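Long-range contact in 6-phosphogluconate dehydrogenase, NAD-binding (Geobacter metallireducens, PDB 3PEF), which probably reduces succinic semialdehyde to gamma-hydroxybutyrate with NADPH, as a member of the beta-hydroxyacid dehydrogenase family: residues 228-234 against 274-280. The protein carries 2 engineered substitutions. Residues are numbered along the deposited sequence.
With NAP (NADP nicotinamide-adenine-dinucleotide phosphate), chain I.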
# COMPACT_ATOMS: atom_id res chain seq x y z
N PHE A 228 -13.14 -4.08 -23.26
CA PHE A 228 -12.99 -2.98 -22.31
C PHE A 228 -13.55 -1.68 -22.86
O PHE A 228 -13.07 -0.59 -22.54
CB PHE A 228 -11.52 -2.82 -21.92
CG PHE A 228 -10.94 -4.03 -21.24
CD1 PHE A 228 -11.27 -4.32 -19.92
CD2 PHE A 228 -10.08 -4.88 -21.92
CE1 PHE A 228 -10.76 -5.43 -19.30
CE2 PHE A 228 -9.57 -5.99 -21.30
CZ PHE A 228 -9.90 -6.27 -19.98
N ALA A 229 -14.56 -1.80 -23.73
CA ALA A 229 -15.23 -0.60 -24.24
C ALA A 229 -15.73 0.20 -23.04
O ALA A 229 -16.28 -0.37 -22.09
CB ALA A 229 -16.39 -0.98 -25.16
N PRO A 230 -15.52 1.53 -23.07
CA PRO A 230 -15.75 2.37 -21.89
C PRO A 230 -17.22 2.52 -21.50
O PRO A 230 -18.04 2.96 -22.29
CB PRO A 230 -15.19 3.73 -22.31
CG PRO A 230 -15.26 3.71 -23.83
CD PRO A 230 -14.97 2.30 -24.21
N ALA A 231 -17.56 2.14 -20.27
CA ALA A 231 -18.85 2.51 -19.69
C ALA A 231 -18.57 3.57 -18.63
O ALA A 231 -19.16 4.64 -18.62
CB ALA A 231 -19.55 1.29 -19.08
N PHE A 232 -17.64 3.26 -17.74
CA PHE A 232 -17.12 4.26 -16.81
C PHE A 232 -15.63 4.45 -17.13
O PHE A 232 -14.82 3.59 -16.81
CB PHE A 232 -17.33 3.82 -15.36
CG PHE A 232 -16.84 4.82 -14.33
CD1 PHE A 232 -16.35 4.39 -13.10
CD2 PHE A 232 -16.86 6.18 -14.60
CE1 PHE A 232 -15.89 5.31 -12.14
CE2 PHE A 232 -16.42 7.10 -13.64
CZ PHE A 232 -15.93 6.66 -12.41
N PRO A 233 -15.28 5.58 -17.78
CA PRO A 233 -13.89 5.77 -18.21
C PRO A 233 -12.90 5.63 -17.05
O PRO A 233 -13.09 6.19 -15.97
CB PRO A 233 -13.88 7.18 -18.80
CG PRO A 233 -15.27 7.35 -19.35
CD PRO A 233 -16.15 6.65 -18.29
N LEU A 234 -11.85 4.85 -17.29
CA LEU A 234 -10.85 4.58 -16.28
C LEU A 234 -10.23 5.86 -15.70
O LEU A 234 -10.00 5.95 -14.50
CB LEU A 234 -9.78 3.61 -16.80
CG LEU A 234 -8.80 3.04 -15.77
CD1 LEU A 234 -8.27 1.65 -16.15
CD2 LEU A 234 -7.65 4.01 -15.52
N GLY A 274 -6.56 4.92 -19.96
CA GLY A 274 -7.39 5.97 -19.38
C GLY A 274 -8.77 6.15 -19.98
O GLY A 274 -9.72 6.54 -19.28
N ASP A 275 -8.89 5.88 -21.28
CA ASP A 275 -10.16 6.07 -21.99
C ASP A 275 -10.93 4.76 -22.20
O ASP A 275 -12.00 4.75 -22.78
CB ASP A 275 -9.92 6.74 -23.37
CG ASP A 275 -9.74 8.25 -23.28
OD1 ASP A 275 -10.15 8.87 -22.27
OD2 ASP A 275 -9.19 8.84 -24.23
N GLU A 276 -10.38 3.64 -21.73
CA GLU A 276 -11.15 2.39 -21.75
C GLU A 276 -11.97 2.27 -20.46
O GLU A 276 -11.90 3.15 -19.59
CB GLU A 276 -10.20 1.20 -21.93
CG GLU A 276 -9.43 1.27 -23.25
CD GLU A 276 -8.38 0.18 -23.38
OE1 GLU A 276 -8.21 -0.57 -22.40
OE2 GLU A 276 -7.74 0.07 -24.45
N ASP A 277 -12.75 1.20 -20.33
CA ASP A 277 -13.51 0.99 -19.09
C ASP A 277 -12.58 0.87 -17.89
O ASP A 277 -11.45 0.40 -18.02
CB ASP A 277 -14.35 -0.27 -19.17
CG ASP A 277 -15.39 -0.32 -18.08
OD1 ASP A 277 -16.23 0.61 -18.02
OD2 ASP A 277 -15.37 -1.27 -17.27
N PHE A 278 -13.07 1.26 -16.71
CA PHE A 278 -12.22 1.16 -15.53
C PHE A 278 -11.82 -0.29 -15.23
O PHE A 278 -10.80 -0.53 -14.59
CB PHE A 278 -12.82 1.88 -14.31
CG PHE A 278 -13.95 1.15 -13.65
CD1 PHE A 278 -15.12 0.88 -14.32
CD2 PHE A 278 -13.84 0.76 -12.31
CE1 PHE A 278 -16.17 0.22 -13.69
CE2 PHE A 278 -14.88 0.11 -11.68
CZ PHE A 278 -16.05 -0.16 -12.37
N SER A 279 -12.58 -1.26 -15.73
CA SER A 279 -12.17 -2.65 -15.56
C SER A 279 -10.89 -2.96 -16.32
O SER A 279 -10.29 -4.01 -16.11
CB SER A 279 -13.28 -3.61 -16.00
OG SER A 279 -13.74 -3.28 -17.30
N ALA A 280 -10.46 -2.06 -17.20
CA ALA A 280 -9.18 -2.24 -17.90
C ALA A 280 -7.98 -2.29 -16.95
O ALA A 280 -6.88 -2.70 -17.35
CB ALA A 280 -8.98 -1.16 -19.00
PA NAP I . -17.13 11.76 -20.38
O1A NAP I . -15.66 11.78 -20.53
O2A NAP I . -17.85 10.97 -21.39
O5B NAP I . -17.70 13.26 -20.38
C5B NAP I . -16.98 14.29 -19.76
C4B NAP I . -17.72 15.58 -20.09
O4B NAP I . -17.05 16.65 -19.45
C3B NAP I . -17.69 15.88 -21.58
O3B NAP I . -18.92 16.49 -21.87
C2B NAP I . -16.58 16.90 -21.70
O2B NAP I . -16.68 17.77 -22.79
C1B NAP I . -16.80 17.66 -20.40
N9A NAP I . -15.62 18.47 -20.06
C8A NAP I . -14.40 18.00 -19.64
N7A NAP I . -13.59 19.07 -19.44
C5A NAP I . -14.27 20.19 -19.73
C6A NAP I . -13.91 21.53 -19.68
N6A NAP I . -12.69 21.87 -19.30
N1A NAP I . -14.83 22.48 -20.04
C2A NAP I . -16.10 22.11 -20.44
N3A NAP I . -16.45 20.77 -20.48
C4A NAP I . -15.55 19.83 -20.12
O3 NAP I . -17.43 11.17 -18.93
PN NAP I . -18.80 10.83 -18.22
O1N NAP I . -18.76 9.43 -17.75
O2N NAP I . -19.95 11.29 -19.02
O5D NAP I . -18.52 11.81 -16.97
C5D NAP I . -19.38 12.84 -16.56
C4D NAP I . -19.39 12.82 -15.03
O4D NAP I . -20.15 11.75 -14.53
C3D NAP I . -18.00 12.58 -14.46
O3D NAP I . -17.93 13.40 -13.31
C2D NAP I . -17.98 11.11 -14.10
O2D NAP I . -17.09 10.87 -13.04
C1D NAP I . -19.41 10.94 -13.63
N1N NAP I . -20.00 9.58 -13.66
C2N NAP I . -19.69 8.71 -14.66
C3N NAP I . -20.29 7.45 -14.70
C7N NAP I . -19.99 6.51 -15.83
O7N NAP I . -20.23 5.17 -15.61
N7N NAP I . -19.50 6.92 -17.01
C4N NAP I . -21.22 7.08 -13.72
C5N NAP I . -21.54 7.99 -12.73
C6N NAP I . -20.94 9.25 -12.71
P2B NAP I . -16.14 17.34 -24.27
O1X NAP I . -15.92 18.64 -25.02
O2X NAP I . -14.86 16.58 -24.11
O3X NAP I . -17.16 16.47 -24.95
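Start at Asp275, whose carbonyl O sits 3.4 Å from CB of Pro230 while its carboxylate forms a salt bridge with Lys235. Glu276 works mainly through its backbone: its O accepts from Leu234 N (2.9 Å), the first residue of helix 234-251, and takes a CA-H...O contact from Pro233 CA at 3.6 Å; the carboxylate salt-bridges Lys283. At Asp277 the two segments are pinned. Its N donates to Phe228 O (2.9 Å), and OD1 receives both Ala231 N and Phe232 N, each at 3.0 Å, so one carboxylate oxygen bridges two successive amides. OD2 closes an Asx turn on Ser279 N and also salt-bridges Lys219. The contact joins two loops of the all-helical C-terminal domain, characteristic of beta-hydroxyacid dehydrogenases, on the side facing the Rossmann domain; here N7N of the NADP+ nicotinamide carboxamide donates a hydrogen bond to Ala231 O at 2.8 Å. Next, Phe278 N donates to Phe232 O (2.9 Å), and its ring receives the edge of Phe232 in a T-shaped pair, centroids 5.4 Å apart. Beyond Ser279, Ala280 packs its CB between Phe228 CD1 (4.0 Å) and Leu234 CD1 (4.1 Å).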